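Local coordinates for chloramphenicol acetyltransferase (Aliivibrio fischeri, PDB 6PXA), which probably transfers an acetyl group from acetyl-CoA to chloramphenicol, as a trimeric acyltransferase of the hexapeptide-repeat family, at residues K40-G52 against I79-Q91. Numbering follows the deposited sequence.
With TCH (taurocholic acid), chain R.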
loop_
_atom_site.group_PDB
_atom_site.type_symbol
_atom_site.label_atom_id
_atom_site.label_comp_id
_atom_site.label_asym_id
_atom_site.label_seq_id
_atom_site.Cartn_x
_atom_site.Cartn_y
_atom_site.Cartn_z
ATOM N N LYS B 40 -15.065 5.287 -2.692
ATOM C CA LYS B 40 -15.468 6.672 -2.476
ATOM C C LYS B 40 -15.076 7.551 -3.660
ATOM O O LYS B 40 -14.307 7.146 -4.536
ATOM C CB LYS B 40 -14.860 7.184 -1.169
ATOM C CG LYS B 40 -15.474 6.574 0.095
ATOM C CD LYS B 40 -14.569 6.845 1.301
ATOM C CE LYS B 40 -15.114 6.252 2.595
ATOM N NZ LYS B 40 -16.212 7.081 3.161
ATOM N N THR B 41 -15.621 8.774 -3.684
ATOM C CA THR B 41 -15.327 9.698 -4.771
ATOM C C THR B 41 -13.873 10.140 -4.744
ATOM O O THR B 41 -13.179 10.066 -3.719
ATOM C CB THR B 41 -16.169 10.971 -4.697
ATOM O OG1 THR B 41 -15.782 11.720 -3.533
ATOM C CG2 THR B 41 -17.669 10.683 -4.644
ATOM N N PHE B 42 -13.443 10.666 -5.891
ATOM C CA PHE B 42 -12.098 11.202 -6.044
ATOM C C PHE B 42 -11.761 12.204 -4.935
ATOM O O PHE B 42 -10.691 12.125 -4.318
ATOM C CB PHE B 42 -11.992 11.849 -7.428
ATOM C CG PHE B 42 -10.643 12.434 -7.733
ATOM C CD1 PHE B 42 -9.579 11.615 -8.027
ATOM C CD2 PHE B 42 -10.459 13.807 -7.772
ATOM C CE1 PHE B 42 -8.335 12.143 -8.321
ATOM C CE2 PHE B 42 -9.219 14.348 -8.072
ATOM C CZ PHE B 42 -8.153 13.512 -8.342
ATOM N N GLU B 43 -12.673 13.149 -4.651
ATOM C CA GLU B 43 -12.377 14.188 -3.664
ATOM C C GLU B 43 -12.433 13.697 -2.227
ATOM O O GLU B 43 -11.886 14.362 -1.344
ATOM C CB GLU B 43 -13.333 15.385 -3.807
ATOM C CG GLU B 43 -13.001 16.246 -5.007
ATOM C CD GLU B 43 -13.746 17.577 -4.985
ATOM O OE1 GLU B 43 -14.991 17.578 -4.991
ATOM O OE2 GLU B 43 -13.068 18.618 -4.948
ATOM N N GLU B 44 -13.066 12.565 -1.950
ATOM C CA GLU B 44 -13.094 12.133 -0.561
ATOM C C GLU B 44 -12.084 11.045 -0.243
ATOM O O GLU B 44 -11.822 10.813 0.934
ATOM C CB GLU B 44 -14.499 11.689 -0.157
ATOM C CG GLU B 44 -15.057 10.558 -0.921
ATOM C CD GLU B 44 -16.559 10.455 -0.765
ATOM O OE1 GLU B 44 -17.133 9.429 -1.181
ATOM O OE2 GLU B 44 -17.168 11.404 -0.229
ATOM N N GLN B 45 -11.453 10.439 -1.246
ATOM C CA GLN B 45 -10.614 9.248 -1.069
ATOM C C GLN B 45 -9.230 9.399 -1.687
ATOM O O GLN B 45 -8.235 8.995 -1.087
ATOM C CB GLN B 45 -11.357 8.043 -1.704
ATOM C CG GLN B 45 -10.622 6.714 -1.660
ATOM C CD GLN B 45 -10.538 6.155 -0.263
ATOM O OE1 GLN B 45 -11.388 6.438 0.575
ATOM N NE2 GLN B 45 -9.507 5.363 -0.000
ATOM N N ALA B 46 -9.143 9.981 -2.875
ATOM C CA ALA B 46 -7.889 10.107 -3.603
ATOM C C ALA B 46 -7.110 11.366 -3.244
ATOM O O ALA B 46 -5.873 11.347 -3.235
ATOM C CB ALA B 46 -8.173 10.104 -5.113
ATOM N N VAL B 47 -7.791 12.479 -3.014
ATOM C CA VAL B 47 -7.127 13.746 -2.723
ATOM C C VAL B 47 -7.192 13.964 -1.226
ATOM O O VAL B 47 -8.282 14.093 -0.658
ATOM C CB VAL B 47 -7.770 14.910 -3.488
ATOM C CG1 VAL B 47 -6.993 16.202 -3.221
ATOM C CG2 VAL B 47 -7.789 14.594 -4.967
ATOM N N ARG B 48 -6.039 13.973 -0.571
ATOM C CA ARG B 48 -6.028 13.903 0.883
ATOM C C ARG B 48 -5.344 15.114 1.488
ATOM O O ARG B 48 -4.294 15.559 1.006
ATOM C CB ARG B 48 -5.346 12.611 1.387
ATOM C CG ARG B 48 -5.938 11.368 0.779
ATOM C CD ARG B 48 -5.419 10.104 1.453
ATOM N NE ARG B 48 -6.068 8.906 0.931
ATOM C CZ ARG B 48 -5.757 7.674 1.323
ATOM N NH1 ARG B 48 -4.820 7.507 2.248
ATOM N NH2 ARG B 48 -6.394 6.631 0.805
ATOM N N TYR B 49 -5.963 15.618 2.559
ATOM C CA TYR B 49 -5.455 16.704 3.393
ATOM C C TYR B 49 -5.475 18.034 2.663
ATOM O O TYR B 49 -4.673 18.912 2.972
ATOM C CB TYR B 49 -4.044 16.415 3.921
ATOM C CG TYR B 49 -3.927 15.043 4.564
ATOM C CD1 TYR B 49 -4.453 14.804 5.829
ATOM C CD2 TYR B 49 -3.295 13.986 3.895
ATOM C CE1 TYR B 49 -4.342 13.558 6.440
ATOM C CE2 TYR B 49 -3.175 12.712 4.519
ATOM C CZ TYR B 49 -3.713 12.505 5.768
ATOM O OH TYR B 49 -3.608 11.249 6.374
ATOM N N LEU B 50 -6.395 18.196 1.711
ATOM C CA LEU B 50 -6.566 19.460 0.973
ATOM C C LEU B 50 -7.678 20.297 1.610
ATOM O O LEU B 50 -8.868 19.984 1.467
ATOM C CB LEU B 50 -6.873 19.172 -0.493
ATOM C CG LEU B 50 -6.782 20.423 -1.367
ATOM C CD1 LEU B 50 -5.434 21.061 -1.177
ATOM C CD2 LEU B 50 -6.937 20.023 -2.788
ATOM N N LEU B 51 -7.288 21.376 2.303
ATOM C CA LEU B 51 -8.276 22.274 2.897
ATOM C C LEU B 51 -9.319 22.693 1.868
ATOM O O LEU B 51 -9.004 23.004 0.718
ATOM C CB LEU B 51 -7.592 23.523 3.488
ATOM C CG LEU B 51 -6.808 23.308 4.798
ATOM C CD1 LEU B 51 -6.136 24.593 5.262
ATOM C CD2 LEU B 51 -7.736 22.786 5.895
ATOM N N GLY B 52 -10.576 22.691 2.285
ATOM C CA GLY B 52 -11.663 23.070 1.415
ATOM C C GLY B 52 -12.448 21.898 0.892
ATOM O O GLY B 52 -13.452 22.099 0.201
ATOM N N ILE B 79 -6.692 8.024 -14.033
ATOM C CA ILE B 79 -6.349 7.851 -12.623
ATOM C C ILE B 79 -7.027 6.582 -12.105
ATOM O O ILE B 79 -8.258 6.528 -11.974
ATOM C CB ILE B 79 -6.729 9.080 -11.787
ATOM C CG1 ILE B 79 -6.001 10.323 -12.330
ATOM C CG2 ILE B 79 -6.377 8.824 -10.324
ATOM C CD1 ILE B 79 -6.186 11.561 -11.466
ATOM N N ALA B 80 -6.228 5.569 -11.762
ATOM C CA ALA B 80 -6.786 4.278 -11.368
ATOM C C ALA B 80 -7.150 4.235 -9.883
ATOM O O ALA B 80 -6.781 5.114 -9.091
ATOM C CB ALA B 80 -5.814 3.139 -11.706
ATOM N N SER B 81 -7.861 3.169 -9.505
ATOM C CA SER B 81 -8.497 3.100 -8.188
ATOM C C SER B 81 -7.464 3.213 -7.070
ATOM O O SER B 81 -6.364 2.655 -7.152
ATOM C CB SER B 81 -9.277 1.798 -8.052
ATOM O OG SER B 81 -10.169 1.827 -6.944
ATOM N N GLY B 82 -7.813 3.970 -6.031
ATOM C CA GLY B 82 -6.956 4.098 -4.872
ATOM C C GLY B 82 -5.714 4.940 -5.054
ATOM O O GLY B 82 -4.935 5.071 -4.104
ATOM N N ALA B 83 -5.483 5.502 -6.233
ATOM C CA ALA B 83 -4.398 6.459 -6.371
ATOM C C ALA B 83 -4.613 7.625 -5.399
ATOM O O ALA B 83 -5.745 8.020 -5.110
ATOM C CB ALA B 83 -4.305 6.944 -7.819
ATOM N N THR B 84 -3.526 8.118 -4.824
ATOM C CA THR B 84 -3.607 9.046 -3.702
ATOM C C THR B 84 -2.696 10.239 -3.945
ATOM O O THR B 84 -1.513 10.071 -4.286
ATOM C CB THR B 84 -3.231 8.350 -2.383
ATOM O OG1 THR B 84 -4.188 7.315 -2.106
ATOM C CG2 THR B 84 -3.258 9.343 -1.238
ATOM N N PHE B 85 -3.262 11.437 -3.793
ATOM C CA PHE B 85 -2.524 12.699 -3.806
ATOM C C PHE B 85 -2.437 13.230 -2.381
ATOM O O PHE B 85 -3.454 13.586 -1.768
ATOM C CB PHE B 85 -3.195 13.706 -4.735
ATOM C CG PHE B 85 -3.290 13.209 -6.153
ATOM C CD1 PHE B 85 -2.223 13.369 -7.026
ATOM C CD2 PHE B 85 -4.424 12.542 -6.590
ATOM C CE1 PHE B 85 -2.300 12.890 -8.325
ATOM C CE2 PHE B 85 -4.510 12.053 -7.884
ATOM C CZ PHE B 85 -3.433 12.241 -8.756
ATOM N N MET B 86 -1.233 13.271 -1.846
ATOM C CA MET B 86 -1.054 13.760 -0.483
ATOM C C MET B 86 -0.850 15.268 -0.516
ATOM O O MET B 86 0.114 15.749 -1.119
ATOM C CB MET B 86 0.124 13.062 0.182
ATOM C CG MET B 86 -0.092 11.526 0.290
ATOM S SD MET B 86 -1.316 10.988 1.461
ATOM C CE MET B 86 -0.344 11.123 2.971
ATOM N N MET B 87 -1.760 16.013 0.114
ATOM C CA MET B 87 -1.643 17.458 0.110
ATOM C C MET B 87 -1.202 17.901 1.500
ATOM O O MET B 87 -0.827 17.068 2.332
ATOM C CB MET B 87 -2.953 18.081 -0.358
ATOM C CG MET B 87 -3.396 17.619 -1.783
ATOM S SD MET B 87 -2.117 17.799 -3.052
ATOM C CE MET B 87 -2.111 19.604 -3.268
ATOM N N ALA B 88 -1.214 19.225 1.729
ATOM C CA ALA B 88 -0.893 19.861 3.012
ATOM C C ALA B 88 0.581 19.751 3.389
ATOM O O ALA B 88 0.924 19.821 4.578
ATOM C CB ALA B 88 -1.764 19.319 4.154
ATOM N N GLY B 89 1.466 19.626 2.407
ATOM C CA GLY B 89 2.894 19.747 2.690
ATOM C C GLY B 89 3.363 18.840 3.800
ATOM O O GLY B 89 3.035 17.646 3.845
ATOM N N ASN B 90 4.135 19.392 4.727
ATOM C CA ASN B 90 4.645 18.590 5.835
ATOM C C ASN B 90 3.626 18.388 6.943
ATOM O O ASN B 90 3.985 17.831 7.983
ATOM C CB ASN B 90 5.909 19.234 6.418
ATOM C CG ASN B 90 5.640 20.589 7.105
ATOM O OD1 ASN B 90 4.535 21.132 7.052
ATOM N ND2 ASN B 90 6.669 21.125 7.756
ATOM N N GLN B 91 2.387 18.855 6.767
ATOM C CA GLN B 91 1.347 18.752 7.797
ATOM C C GLN B 91 1.844 19.180 9.184
ATOM O O GLN B 91 1.418 18.633 10.202
ATOM C CB GLN B 91 0.776 17.335 7.847
ATOM C CG GLN B 91 0.129 16.901 6.552
ATOM C CD GLN B 91 -0.481 15.495 6.632
ATOM O OE1 GLN B 91 -0.824 15.007 7.715
ATOM N NE2 GLN B 91 -0.621 14.850 5.480
HETATM C C1 TCH R . -4.233 21.900 8.472
HETATM C C2 TCH R . -4.951 22.919 9.451
HETATM C C3 TCH R . -4.025 24.120 9.776
HETATM O O3 TCH R . -4.637 24.919 10.720
HETATM C C4 TCH R . -2.615 23.665 10.310
HETATM C C5 TCH R . -1.926 22.653 9.361
HETATM C C6 TCH R . -0.575 22.169 9.953
HETATM C C7 TCH R . -0.720 21.164 11.177
HETATM O O7 TCH R . -1.128 21.833 12.319
HETATM C C8 TCH R . -1.709 20.016 10.880
HETATM C C9 TCH R . -3.069 20.621 10.345
HETATM C C10 TCH R . -2.879 21.452 9.054
HETATM C C11 TCH R . -4.094 19.477 10.189
HETATM C C12 TCH R . -4.250 18.616 11.334
HETATM O O12 TCH R . -4.987 19.237 12.373
HETATM C C13 TCH R . -2.824 18.125 11.988
HETATM C C14 TCH R . -2.025 19.199 12.193
HETATM C C15 TCH R . -0.685 18.553 12.802
HETATM C C16 TCH R . -1.222 17.588 13.751
HETATM C C17 TCH R . -2.730 17.468 13.471
HETATM C C18 TCH R . -2.190 17.115 11.017
HETATM C C19 TCH R . -2.203 20.616 7.971
HETATM O O1S TCH R . -0.027 18.660 22.144
HETATM C C20 TCH R . -3.143 16.073 13.581
HETATM C C21 TCH R . -4.631 15.794 13.207
HETATM C C22 TCH R . -2.928 15.717 15.082
HETATM C C23 TCH R . -3.961 16.331 16.026
HETATM C C24 TCH R . -3.549 15.974 17.445
HETATM N N24 TCH R . -2.723 16.894 18.190
HETATM O O24 TCH R . -3.877 14.947 17.942
HETATM C C25 TCH R . -2.328 16.529 19.532
HETATM C C26 TCH R . -1.149 17.405 19.927
HETATM S S26 TCH R . -1.261 17.665 21.707
HETATM O O2S TCH R . -2.784 18.219 22.009
HETATM O O3S TCH R . -0.997 16.228 22.480
#
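Tyr49 lies against Gln91 at nearly a right angle: the amide NE2 sits over one face of the phenol ring, 3.2 Å from Tyr49 CD2, with ring and amide planes 43° apart. Gln91 is long enough to deliver this amide while its backbone O borders the bound taurocholic acid, and Tyr49 offers a broad flat surface to receive it. Met86 runs alongside Tyr49 and sets its sulfur at the ring edge, a Met-aromatic contact; bends at chi2 and chi3 (-71° and -80°) curl the flexible thioether so that CE reaches Tyr49 CE2. Arg48 stretches across Thr84, which suits both its parts: CG2 packs 3.5 Å from Arg48 CD, and OG1 lies over the guanidinium. Gln45 O helps fix that group's rotation, accepting from Arg48 NE in the guanidinium plane, and the long side chain carries its charge to Glu133 of the second subunit, a salt bridge. On the face carrying Val47 and Phe85, Phe85 CE2 meets the apolar Phe42 ring at its edge, and Ile79 CD1 also touches Phe42 CE1. Strands 47-48 and 84-86 pair in parallel; 47-48 is outermost, within this chain, in a left-handed beta-helix sheet continuing to 135-136, and Leu71 of strand 71-73 packs on Val47, Phe85 and Met87.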